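Acyl-coenzyme A oxidase acox-1.1 (Caenorhabditis elegans, PDB 5K3H) catalyses the first step of peroxisomal beta-oxidation, using FAD and molecular oxygen to desaturate acyl-CoA thioesters to (2E)-enoyl-CoAs with release of hydrogen peroxide. Local coordinates at residues A23-H28 / R608-S613; A29-I34 / S617-D622; L163-T168 / V202-Y207. All blocks are in the same frame, centred on the assembly; numbering follows the deposited sequence.

Contact 1: A23-H28 / R608-S613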
ATOM      1  N   ALA B  23      21.307 -23.189  -7.284  1.00 19.55           N
ATOM      2  CA  ALA B  23      22.244 -22.168  -6.807  1.00 19.62           C
ATOM      3  C   ALA B  23      23.639 -22.393  -7.380  1.00 20.63           C
ATOM      4  O   ALA B  23      24.136 -23.520  -7.427  1.00 22.58           O
ATOM      5  CB  ALA B  23      22.308 -22.153  -5.277  1.00 19.36           C
ATOM      6  N   THR B  24      24.279 -21.300  -7.797  1.00 19.84           N
ATOM      7  CA  THR B  24      25.651 -21.304  -8.279  1.00 19.07           C
ATOM      8  C   THR B  24      26.630 -20.757  -7.252  1.00 19.19           C
ATOM      9  O   THR B  24      27.795 -20.513  -7.596  1.00 18.95           O
ATOM     10  CB  THR B  24      25.746 -20.439  -9.508  1.00 18.66           C
ATOM     11  OG1 THR B  24      25.537 -19.090  -9.084  1.00 19.30           O
ATOM     12  CG2 THR B  24      24.664 -20.805 -10.494  1.00 18.56           C
ATOM     13  N   PHE B  25      26.178 -20.529  -6.012  1.00 18.81           N
ATOM     14  CA  PHE B  25      27.017 -19.945  -4.979  1.00 17.63           C
ATOM     15  C   PHE B  25      26.568 -20.456  -3.620  1.00 18.05           C
ATOM     16  O   PHE B  25      25.425 -20.903  -3.435  1.00 18.00           O
ATOM     17  CB  PHE B  25      26.974 -18.403  -5.001  1.00 17.11           C
ATOM     18  CG  PHE B  25      25.610 -17.826  -4.711  1.00 16.92           C
ATOM     19  CD1 PHE B  25      24.688 -17.631  -5.732  1.00 16.85           C
ATOM     20  CD2 PHE B  25      25.248 -17.482  -3.414  1.00 16.43           C
ATOM     21  CE1 PHE B  25      23.443 -17.131  -5.466  1.00 16.13           C
ATOM     22  CE2 PHE B  25      23.996 -16.977  -3.134  1.00 16.48           C
ATOM     23  CZ  PHE B  25      23.102 -16.789  -4.147  1.00 16.44           C
ATOM     24  N   ASP B  26      27.488 -20.326  -2.659  1.00 19.48           N
ATOM     25  CA  ASP B  26      27.303 -20.771  -1.280  1.00 19.79           C
ATOM     26  C   ASP B  26      26.563 -19.692  -0.482  1.00 19.29           C
ATOM     27  O   ASP B  26      27.084 -18.591  -0.281  1.00 19.75           O
ATOM     28  CB  ASP B  26      28.695 -21.055  -0.704  1.00 20.10           C
ATOM     29  CG  ASP B  26      28.687 -21.393   0.774  1.00 21.47           C
ATOM     30  OD1 ASP B  26      27.606 -21.510   1.395  1.00 21.61           O
ATOM     31  OD2 ASP B  26      29.798 -21.524   1.342  1.00 25.48           O
ATOM     32  N   THR B  27      25.380 -20.021   0.030  1.00 18.85           N
ATOM     33  CA  THR B  27      24.566 -18.986   0.666  1.00 19.36           C
ATOM     34  C   THR B  27      25.129 -18.546   2.017  1.00 20.20           C
ATOM     35  O   THR B  27      24.865 -17.410   2.433  1.00 21.35           O
ATOM     36  CB  THR B  27      23.099 -19.445   0.819  1.00 18.86           C
ATOM     37  OG1 THR B  27      23.012 -20.622   1.637  1.00 17.63           O
ATOM     38  CG2 THR B  27      22.468 -19.743  -0.538  1.00 19.00           C
ATOM     39  N   HIS B  28      25.925 -19.388   2.696  1.00 21.68           N
ATOM     40  CA  HIS B  28      26.653 -18.909   3.876  1.00 21.26           C
ATOM     41  C   HIS B  28      27.602 -17.779   3.497  1.00 20.53           C
ATOM     42  O   HIS B  28      27.789 -16.835   4.277  1.00 20.49           O
ATOM     43  CB  HIS B  28      27.467 -20.035   4.539  1.00 21.68           C
ATOM     44  CG  HIS B  28      26.669 -20.996   5.368  1.00 22.08           C
ATOM     45  ND1 HIS B  28      25.360 -20.767   5.740  1.00 22.51           N
ATOM     46  CD2 HIS B  28      27.008 -22.196   5.897  1.00 21.42           C
ATOM     47  CE1 HIS B  28      24.928 -21.787   6.462  1.00 21.89           C
ATOM     48  NE2 HIS B  28      25.908 -22.665   6.573  1.00 21.83           N
ATOM     49  N   ARG B 608      16.788 -16.119 -12.307  1.00 17.24           N
ATOM     50  CA  ARG B 608      15.829 -17.093 -11.784  1.00 16.70           C
ATOM     51  C   ARG B 608      16.456 -18.264 -11.021  1.00 16.33           C
ATOM     52  O   ARG B 608      16.089 -18.461  -9.849  1.00 15.51           O
ATOM     53  CB  ARG B 608      14.942 -17.581 -12.938  1.00 16.41           C
ATOM     54  CG  ARG B 608      13.761 -18.451 -12.531  1.00 16.98           C
ATOM     55  CD  ARG B 608      14.140 -19.899 -12.568  1.00 17.54           C
ATOM     56  NE  ARG B 608      13.087 -20.826 -12.156  1.00 18.40           N
ATOM     57  CZ  ARG B 608      12.121 -21.263 -12.977  1.00 19.73           C
ATOM     58  NH1 ARG B 608      12.048 -20.812 -14.228  1.00 19.82           N
ATOM     59  NH2 ARG B 608      11.220 -22.147 -12.551  1.00 21.09           N
ATOM     60  N   PRO B 609      17.411 -19.034 -11.572  1.00 17.13           N
ATOM     61  CA  PRO B 609      17.955 -20.175 -10.805  1.00 16.83           C
ATOM     62  C   PRO B 609      18.575 -19.773  -9.483  1.00 16.22           C
ATOM     63  O   PRO B 609      18.709 -20.613  -8.583  1.00 15.90           O
ATOM     64  CB  PRO B 609      19.026 -20.764 -11.734  1.00 17.04           C
ATOM     65  CG  PRO B 609      18.859 -20.125 -13.028  1.00 17.21           C
ATOM     66  CD  PRO B 609      18.082 -18.869 -12.874  1.00 17.25           C
ATOM     67  N   ASN B 610      18.968 -18.516  -9.339  1.00 16.66           N
ATOM     68  CA  ASN B 610      19.592 -18.038  -8.124  1.00 16.29           C
ATOM     69  C   ASN B 610      18.630 -17.249  -7.260  1.00 15.65           C
ATOM     70  O   ASN B 610      19.028 -16.792  -6.180  1.00 15.81           O
ATOM     71  CB  ASN B 610      20.809 -17.166  -8.457  1.00 16.47           C
ATOM     72  CG  ASN B 610      22.072 -17.971  -8.616  1.00 16.93           C
ATOM     73  OD1 ASN B 610      22.260 -19.005  -7.942  1.00 17.39           O
ATOM     74  ND2 ASN B 610      22.947 -17.522  -9.504  1.00 17.39           N
ATOM     75  N   ALA B 611      17.392 -17.047  -7.724  1.00 15.50           N
ATOM     76  CA  ALA B 611      16.507 -16.083  -7.062  1.00 15.18           C
ATOM     77  C   ALA B 611      16.164 -16.521  -5.635  1.00 15.18           C
ATOM     78  O   ALA B 611      16.255 -15.721  -4.697  1.00 15.27           O
ATOM     79  CB  ALA B 611      15.245 -15.844  -7.894  1.00 15.11           C
ATOM     80  N   VAL B 612      15.721 -17.776  -5.459  1.00 15.23           N
ATOM     81  CA  VAL B 612      15.415 -18.273  -4.114  1.00 15.12           C
ATOM     82  C   VAL B 612      16.674 -18.279  -3.241  1.00 14.88           C
ATOM     83  O   VAL B 612      16.620 -17.933  -2.053  1.00 14.66           O
ATOM     84  CB  VAL B 612      14.747 -19.668  -4.184  1.00 15.27           C
ATOM     85  CG1 VAL B 612      14.658 -20.299  -2.805  1.00 15.35           C
ATOM     86  CG2 VAL B 612      13.335 -19.558  -4.781  1.00 15.36           C
ATOM     87  N   SER B 613      17.834 -18.623  -3.817  1.00 14.61           N
ATOM     88  CA  SER B 613      19.052 -18.674  -3.013  1.00 14.53           C
ATOM     89  C   SER B 613      19.506 -17.278  -2.603  1.00 14.38           C
ATOM     90  O   SER B 613      19.965 -17.076  -1.471  1.00 14.21           O
ATOM     91  CB  SER B 613      20.145 -19.416  -3.768  1.00 14.62           C
ATOM     92  OG  SER B 613      19.735 -20.758  -4.027  1.00 14.74           O
TER
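Ser-613, Asn-610 and Phe-25 bury the largest areas where the chain at 23-28 runs past a kinked part of the helix through 608-613. Asn-610 makes the polar grip: its carboxamide reaches across to Thr-24 with both of its ends. OD1 takes the backbone N-H of Thr-24 on a lone pair, in the carbonyl plane, with Thr-24 N to Asn-610 OD1 at 3.1 Å and 161° at the hydrogen. ND2 donates an N-H to Thr-24 OG1, also at 3.1 Å and close to the amide plane. Thr-24 offers this oxygen from the crowded position between its own N and carbonyl carbon (chi1 68°). Two bonds to one residue fix the rotation of the amide.

Phe-25 brings its ring alongside the same amide: CE1 comes within 3.3 Å of Asn-610 OD1, with ring and amide planes 56° apart. At the ring tip, Phe-25 CZ lies 4.0 Å from Ser-613 CB. Ser-613 also meets Ala-23, with Ser-613 OG 3.2 Å from Ala-23 CB. That hydroxyl has its polar partner in Asn-5 ND2. Thr-27 CG2 closes the row at 3.8 Å from Ser-613 O.

Asp-26 OD1 N-caps helix 27-35 by accepting a weak bond from His-28 N and also pairs with Lys-6. The contact thus joins the start of that helix to the last turns of helix 590-616. Helix 557-577 packs on the Phe-25 ring, helix 14-21 touches Val-612, and helix 338-367 meets Arg-608 and Ala-611.

Contact 2: A29-I34 / S617-D622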
ATOM      1  N   ALA B  29      28.259 -17.897   2.327  1.00 20.51           N
ATOM      2  CA  ALA B  29      29.211 -16.890   1.862  1.00 20.05           C
ATOM      3  C   ALA B  29      28.503 -15.619   1.425  1.00 19.83           C
ATOM      4  O   ALA B  29      28.998 -14.506   1.662  1.00 20.84           O
ATOM      5  CB  ALA B  29      30.052 -17.453   0.713  1.00 20.75           C
ATOM      6  N   MET B  30      27.328 -15.762   0.816  1.00 19.56           N
ATOM      7  CA  MET B  30      26.525 -14.588   0.483  1.00 18.87           C
ATOM      8  C   MET B  30      26.000 -13.915   1.739  1.00 18.83           C
ATOM      9  O   MET B  30      25.921 -12.686   1.790  1.00 19.36           O
ATOM     10  CB  MET B  30      25.353 -14.974  -0.431  1.00 18.18           C
ATOM     11  CG  MET B  30      24.565 -13.779  -0.976  1.00 17.82           C
ATOM     12  SD  MET B  30      25.577 -12.711  -2.029  1.00 17.09           S
ATOM     13  CE  MET B  30      25.427 -13.544  -3.624  1.00 16.60           C
ATOM     14  N   ALA B  31      25.594 -14.706   2.747  1.00 18.77           N
ATOM     15  CA  ALA B  31      25.189 -14.128   4.031  1.00 19.20           C
ATOM     16  C   ALA B  31      26.297 -13.270   4.644  1.00 19.43           C
ATOM     17  O   ALA B  31      26.030 -12.170   5.137  1.00 19.77           O
ATOM     18  CB  ALA B  31      24.764 -15.232   4.998  1.00 19.02           C
ATOM     19  N   ALA B  32      27.551 -13.742   4.601  1.00 21.48           N
ATOM     20  CA  ALA B  32      28.675 -12.953   5.116  1.00 22.10           C
ATOM     21  C   ALA B  32      28.849 -11.653   4.332  1.00 22.37           C
ATOM     22  O   ALA B  32      29.176 -10.599   4.906  1.00 22.69           O
ATOM     23  CB  ALA B  32      29.956 -13.778   5.074  1.00 21.61           C
ATOM     24  N   GLN B  33      28.637 -11.705   3.015  1.00 21.68           N
ATOM     25  CA  GLN B  33      28.627 -10.480   2.217  1.00 22.43           C
ATOM     26  C   GLN B  33      27.535  -9.507   2.679  1.00 21.74           C
ATOM     27  O   GLN B  33      27.797  -8.315   2.878  1.00 22.41           O
ATOM     28  CB  GLN B  33      28.457 -10.851   0.747  1.00 22.74           C
ATOM     29  CG  GLN B  33      28.919  -9.815  -0.219  1.00 24.09           C
ATOM     30  CD  GLN B  33      30.325  -9.323   0.023  1.00 24.28           C
ATOM     31  OE1 GLN B  33      30.540  -8.131   0.162  1.00 24.22           O
ATOM     32  NE2 GLN B  33      31.286 -10.231   0.058  1.00 24.54           N
ATOM     33  N   ILE B  34      26.313 -10.010   2.902  1.00 20.16           N
ATOM     34  CA  ILE B  34      25.179  -9.160   3.281  1.00 19.34           C
ATOM     35  C   ILE B  34      25.410  -8.510   4.640  1.00 19.55           C
ATOM     36  O   ILE B  34      25.070  -7.340   4.847  1.00 18.97           O
ATOM     37  CB  ILE B  34      23.862  -9.970   3.277  1.00 19.54           C
ATOM     38  CG1 ILE B  34      23.432 -10.371   1.861  1.00 18.99           C
ATOM     39  CG2 ILE B  34      22.735  -9.213   3.988  1.00 19.88           C
ATOM     40  CD1 ILE B  34      22.326 -11.381   1.852  1.00 18.56           C
ATOM     41  N   SER B 617      19.893 -16.321   1.382  1.00 16.50           N
ATOM     42  CA  SER B 617      21.157 -15.854   1.936  1.00 16.78           C
ATOM     43  C   SER B 617      20.970 -14.829   3.041  1.00 17.22           C
ATOM     44  O   SER B 617      21.922 -14.563   3.781  1.00 17.08           O
ATOM     45  CB  SER B 617      22.048 -15.293   0.832  1.00 16.88           C
ATOM     46  OG  SER B 617      22.412 -16.318  -0.093  1.00 16.76           O
ATOM     47  N   TRP B 618      19.794 -14.204   3.147  1.00 15.77           N
ATOM     48  CA  TRP B 618      19.548 -13.321   4.282  1.00 15.87           C
ATOM     49  C   TRP B 618      19.302 -14.096   5.574  1.00 16.09           C
ATOM     50  O   TRP B 618      19.304 -13.489   6.654  1.00 15.70           O
ATOM     51  CB  TRP B 618      18.372 -12.416   3.969  1.00 15.87           C
ATOM     52  CG  TRP B 618      18.707 -11.469   2.914  1.00 16.05           C
ATOM     53  CD1 TRP B 618      18.897 -11.752   1.599  1.00 16.64           C
ATOM     54  CD2 TRP B 618      18.892 -10.067   3.059  1.00 16.37           C
ATOM     55  NE1 TRP B 618      19.203 -10.608   0.907  1.00 16.64           N
ATOM     56  CE2 TRP B 618      19.202  -9.555   1.787  1.00 16.47           C
ATOM     57  CE3 TRP B 618      18.816  -9.189   4.136  1.00 16.53           C
ATOM     58  CZ2 TRP B 618      19.432  -8.202   1.562  1.00 16.31           C
ATOM     59  CZ3 TRP B 618      19.051  -7.834   3.910  1.00 16.22           C
ATOM     60  CH2 TRP B 618      19.351  -7.361   2.629  1.00 16.15           C
ATOM     61  N   GLU B 619      19.034 -15.396   5.458  1.00 17.13           N
ATOM     62  CA  GLU B 619      18.954 -16.346   6.558  1.00 17.63           C
ATOM     63  C   GLU B 619      18.011 -15.864   7.661  1.00 17.21           C
ATOM     64  O   GLU B 619      18.413 -15.593   8.794  1.00 17.75           O
ATOM     65  CB  GLU B 619      20.364 -16.652   7.059  1.00 18.55           C
ATOM     66  CG  GLU B 619      21.150 -17.375   5.984  1.00 19.47           C
ATOM     67  CD  GLU B 619      22.468 -17.853   6.464  1.00 20.36           C
ATOM     68  OE1 GLU B 619      23.084 -17.154   7.303  1.00 21.02           O
ATOM     69  OE2 GLU B 619      22.883 -18.935   6.019  1.00 22.20           O
ATOM     70  N   PHE B 620      16.725 -15.784   7.287  1.00 17.32           N
ATOM     71  CA  PHE B 620      15.635 -15.519   8.225  1.00 16.82           C
ATOM     72  C   PHE B 620      14.975 -16.834   8.621  1.00 16.99           C
ATOM     73  O   PHE B 620      14.440 -17.551   7.762  1.00 16.86           O
ATOM     74  CB  PHE B 620      14.590 -14.598   7.615  1.00 16.35           C
ATOM     75  CG  PHE B 620      15.133 -13.300   7.135  1.00 16.16           C
ATOM     76  CD1 PHE B 620      15.933 -12.509   7.963  1.00 16.10           C
ATOM     77  CD2 PHE B 620      14.834 -12.841   5.870  1.00 16.01           C
ATOM     78  CE1 PHE B 620      16.430 -11.307   7.527  1.00 15.89           C
ATOM     79  CE2 PHE B 620      15.341 -11.637   5.432  1.00 15.96           C
ATOM     80  CZ  PHE B 620      16.140 -10.880   6.268  1.00 16.02           C
ATOM     81  N   SER B 621      14.982 -17.134   9.920  1.00 17.22           N
ATOM     82  CA  SER B 621      14.244 -18.284  10.414  1.00 17.58           C
ATOM     83  C   SER B 621      12.740 -18.013  10.343  1.00 17.66           C
ATOM     84  O   SER B 621      12.295 -16.868  10.222  1.00 18.53           O
ATOM     85  CB  SER B 621      14.661 -18.591  11.850  1.00 17.54           C
ATOM     86  OG  SER B 621      14.195 -17.582  12.732  1.00 17.62           O
ATOM     87  N   ASP B 622      11.953 -19.095  10.406  1.00 17.65           N
ATOM     88  CA  ASP B 622      10.499 -18.960  10.467  1.00 17.81           C
ATOM     89  C   ASP B 622      10.075 -18.174  11.691  1.00 18.48           C
ATOM     90  O   ASP B 622       9.135 -17.367  11.627  1.00 17.93           O
ATOM     91  CB  ASP B 622       9.834 -20.340  10.478  1.00 17.69           C
ATOM     92  CG  ASP B 622       9.730 -20.934   9.115  1.00 18.15           C
ATOM     93  OD1 ASP B 622       9.925 -20.147   8.162  1.00 19.17           O
ATOM     94  OD2 ASP B 622       9.479 -22.162   8.984  1.00 18.61           O
TER
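Ile-34 points its CB at the chain leaving helix 590-616 and carries the largest buried area here. From CB the side chain forks. CG2 stands anti to the backbone N and rests against the six-membered part of the Trp-618 indole, 3.9 Å from both CE3 and CZ3. The other branch leaves through CG1, anti to the carbonyl carbon (chi1 -69°), and runs on extended (chi2 168°) to CD1. That methyl sits over the face of the five-membered ring, 3.4 Å from its centroid and 14° off the normal, a CH-pi contact; it also lies 3.7 Å from Ser-617 O. Trp-618 starts out away from the helix, but its torsions bring the indole back against both branches.

One turn earlier, Ala-31 CB touches both Ser-617 O, at 3.2 Å, and Glu-619 OE1. Met-30 lays CB and CG along Ser-617, before its chain bends off toward helix 557-577.

No hydrogen bond crosses between 29-34 and 617-622. Ser-617 OG bonds Ser-613 O, Glu-619 OE1 forms a salt bridge with Arg-45, and OE2 bonds His-28 ND1, consistent with an ionised carboxylate. The union therefore rests on van der Waals packing, part of it carbon against oxygens whose bonds are made to other residues.

Contact 3: L163-T168 / V202-Y207; sequences LETTAT and VVAHMY
Three main-chain hydrogen bonds join 163-168 to 202-207 in parallel register. His-205 uses both its N-H and its carbonyl: its N donates to Thr-165 O at 2.9 Å, in the carbonyl plane, and its O receives Ala-167 N, a nearly straight bond (172°) whose donor stands above the carbonyl plane. Tyr-207 N then reaches Ala-167 O at 3.0 Å, again from above that plane. Met-206 CA adds a CA-H...O contact of 3.3 Å to the same Ala-167 O.

Side chains alternate. On the face of Thr-166, His-205 and Tyr-207, Thr-166 CG2 leans on the Tyr-207 ring, 3.7 Å from CE1. Before the strand proper, Leu-163 points its side chain toward 202-207: its CD1 touches Val-203 CG1 at 3.9 Å, and its carbonyl O lies 3.5 Å above the plane of the His-205 imidazole, toward the rim.

Further out, Leu-160 O accepts from His-205 NE2 and steadies that ring, while Glu-153 OE2 holds Thr-165 OG1. Strand 175-179 pairs with the far edge of 166-170, and Val-203 bonds through its backbone to Ala-150. Tyr-149 and Ala-150, which bind an FAD shared between the dimer's two subunits, thus border this parallel pairing, part of the central beta domain characteristic of the acyl-CoA dehydrogenase and oxidase fold.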
ATOM      1  N   LEU B 163       7.468  24.796  16.447  1.00 29.45           N
ATOM      2  CA  LEU B 163       6.927  24.140  17.633  1.00 28.85           C
ATOM      3  C   LEU B 163       6.315  25.155  18.603  1.00 28.46           C
ATOM      4  O   LEU B 163       6.709  26.322  18.664  1.00 30.00           O
ATOM      5  CB  LEU B 163       8.028  23.340  18.329  1.00 29.61           C
ATOM      6  CG  LEU B 163       8.608  22.187  17.515  1.00 28.35           C
ATOM      7  CD1 LEU B 163       9.818  21.590  18.219  1.00 30.38           C
ATOM      8  CD2 LEU B 163       7.556  21.114  17.298  1.00 27.98           C
ATOM      9  N   GLU B 164       5.331  24.693  19.368  1.00 26.50           N
ATOM     10  CA  GLU B 164       4.638  25.555  20.318  1.00 26.43           C
ATOM     11  C   GLU B 164       4.954  25.299  21.791  1.00 24.59           C
ATOM     12  O   GLU B 164       4.725  26.173  22.626  1.00 24.99           O
ATOM     13  CB  GLU B 164       3.125  25.475  20.095  1.00 27.88           C
ATOM     14  CG  GLU B 164       2.646  26.165  18.828  1.00 30.10           C
ATOM     15  CD  GLU B 164       1.297  25.654  18.362  1.00 31.94           C
ATOM     16  OE1 GLU B 164       0.371  25.570  19.195  1.00 36.55           O
ATOM     17  OE2 GLU B 164       1.163  25.336  17.163  1.00 31.30           O
ATOM     18  N   THR B 165       5.470  24.120  22.124  1.00 24.06           N
ATOM     19  CA  THR B 165       5.770  23.847  23.524  1.00 24.22           C
ATOM     20  C   THR B 165       6.882  24.776  24.016  1.00 22.80           C
ATOM     21  O   THR B 165       7.906  24.942  23.348  1.00 22.83           O
ATOM     22  CB  THR B 165       6.153  22.381  23.698  1.00 24.83           C
ATOM     23  OG1 THR B 165       5.047  21.557  23.283  1.00 24.99           O
ATOM     24  CG2 THR B 165       6.513  22.089  25.178  1.00 25.50           C
ATOM     25  N   THR B 166       6.680  25.409  25.173  1.00 25.67           N
ATOM     26  CA  THR B 166       7.674  26.333  25.709  1.00 24.46           C
ATOM     27  C   THR B 166       8.315  25.789  26.983  1.00 23.51           C
ATOM     28  O   THR B 166       7.733  24.972  27.707  1.00 23.17           O
ATOM     29  CB  THR B 166       7.090  27.724  25.983  1.00 24.24           C
ATOM     30  OG1 THR B 166       5.942  27.608  26.830  1.00 24.84           O
ATOM     31  CG2 THR B 166       6.717  28.455  24.667  1.00 24.11           C
ATOM     32  N   ALA B 167       9.569  26.183  27.181  1.00 23.94           N
ATOM     33  CA  ALA B 167      10.299  25.978  28.420  1.00 24.18           C
ATOM     34  C   ALA B 167      10.810  27.348  28.823  1.00 23.75           C
ATOM     35  O   ALA B 167      11.762  27.857  28.221  1.00 23.32           O
ATOM     36  CB  ALA B 167      11.447  24.985  28.244  1.00 24.08           C
ATOM     37  N   THR B 168      10.197  27.941  29.837  1.00 22.25           N
ATOM     38  CA  THR B 168      10.492  29.316  30.202  1.00 23.55           C
ATOM     39  C   THR B 168      11.386  29.281  31.433  1.00 24.70           C
ATOM     40  O   THR B 168      11.072  28.592  32.419  1.00 24.86           O
ATOM     41  CB  THR B 168       9.220  30.128  30.481  1.00 23.51           C
ATOM     42  OG1 THR B 168       8.336  30.084  29.348  1.00 23.60           O
ATOM     43  CG2 THR B 168       9.569  31.583  30.753  1.00 23.23           C
ATOM     44  N   VAL B 202      12.439  15.942  25.959  1.00 26.05           N
ATOM     45  CA  VAL B 202      11.372  16.737  25.363  1.00 25.42           C
ATOM     46  C   VAL B 202      11.991  17.944  24.676  1.00 24.85           C
ATOM     47  O   VAL B 202      12.884  18.598  25.233  1.00 25.90           O
ATOM     48  CB  VAL B 202      10.348  17.164  26.425  1.00 25.51           C
ATOM     49  CG1 VAL B 202       9.303  18.114  25.841  1.00 25.89           C
ATOM     50  CG2 VAL B 202       9.690  15.930  27.013  1.00 25.69           C
ATOM     51  N   VAL B 203      11.539  18.225  23.451  1.00 25.84           N
ATOM     52  CA  VAL B 203      12.002  19.381  22.692  1.00 25.85           C
ATOM     53  C   VAL B 203      10.999  20.511  22.868  1.00 25.71           C
ATOM     54  O   VAL B 203       9.788  20.308  22.728  1.00 24.96           O
ATOM     55  CB  VAL B 203      12.214  19.030  21.212  1.00 25.69           C
ATOM     56  CG1 VAL B 203      12.750  20.228  20.475  1.00 25.38           C
ATOM     57  CG2 VAL B 203      13.188  17.878  21.088  1.00 25.65           C
ATOM     58  N   ALA B 204      11.505  21.701  23.182  1.00 25.87           N
ATOM     59  CA  ALA B 204      10.679  22.858  23.492  1.00 25.35           C
ATOM     60  C   ALA B 204      11.480  24.120  23.205  1.00 25.56           C
ATOM     61  O   ALA B 204      12.710  24.124  23.298  1.00 24.47           O
ATOM     62  CB  ALA B 204      10.216  22.837  24.956  1.00 24.77           C
ATOM     63  N   HIS B 205      10.768  25.196  22.885  1.00 23.87           N
ATOM     64  CA  HIS B 205      11.398  26.491  22.678  1.00 25.40           C
ATOM     65  C   HIS B 205      11.780  27.134  24.002  1.00 25.63           C
ATOM     66  O   HIS B 205      10.924  27.317  24.876  1.00 26.00           O
ATOM     67  CB  HIS B 205      10.454  27.408  21.910  1.00 26.47           C
ATOM     68  CG  HIS B 205      10.426  27.146  20.438  1.00 27.58           C
ATOM     69  ND1 HIS B 205       9.879  28.034  19.536  1.00 27.97           N
ATOM     70  CD2 HIS B 205      10.907  26.113  19.710  1.00 27.90           C
ATOM     71  CE1 HIS B 205      10.013  27.549  18.316  1.00 27.55           C
ATOM     72  NE2 HIS B 205      10.638  26.389  18.395  1.00 27.37           N
ATOM     73  N   MET B 206      13.053  27.525  24.136  1.00 27.89           N
ATOM     74  CA  MET B 206      13.567  28.023  25.410  1.00 27.47           C
ATOM     75  C   MET B 206      13.515  29.550  25.478  1.00 27.23           C
ATOM     76  O   MET B 206      14.167  30.248  24.695  1.00 27.07           O
ATOM     77  CB  MET B 206      14.995  27.533  25.666  1.00 27.06           C
ATOM     78  CG  MET B 206      15.463  27.858  27.085  1.00 26.69           C
ATOM     79  SD  MET B 206      16.976  27.012  27.571  1.00 26.35           S
ATOM     80  CE  MET B 206      18.172  27.774  26.453  1.00 26.95           C
ATOM     81  N   TYR B 207      12.809  30.061  26.479  1.00 26.71           N
ATOM     82  CA  TYR B 207      12.656  31.489  26.695  1.00 25.89           C
ATOM     83  C   TYR B 207      13.379  31.894  27.978  1.00 26.13           C
ATOM     84  O   TYR B 207      13.255  31.219  29.010  1.00 25.62           O
ATOM     85  CB  TYR B 207      11.175  31.857  26.778  1.00 25.93           C
ATOM     86  CG  TYR B 207      10.460  31.902  25.442  1.00 25.53           C
ATOM     87  CD1 TYR B 207      10.042  30.728  24.814  1.00 25.81           C
ATOM     88  CD2 TYR B 207      10.169  33.116  24.821  1.00 26.45           C
ATOM     89  CE1 TYR B 207       9.365  30.765  23.602  1.00 25.70           C
ATOM     90  CE2 TYR B 207       9.489  33.162  23.596  1.00 25.63           C
ATOM     91  CZ  TYR B 207       9.090  31.990  23.012  1.00 25.83           C
ATOM     92  OH  TYR B 207       8.429  32.030  21.823  1.00 25.29           O
TER

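In the fold
Contacts 1 and 2 are neighbours, with centres about 11 Å apart: both bring helix 27-35, or the chain leading into it, against the end of helix 590-616 and the loop that follows. They meet directly where Phe-25 packs on Met-30 and Ser-617. Contact 3 lies in the beta domain across the chain's centre, about 54 Å from the centre of contact 1, nested in the sequence between their segments. All three are largely buried, though contact 1 includes the exposed Thr-24 and contact 3 the partly exposed Thr-166, Thr-168 and Tyr-207. Chemistry differs with place: side-chain amide bonding in contact 1, van der Waals packing with a CH-pi contact and no hydrogen bond between segments in contact 2, backbone strand pairing in contact 3.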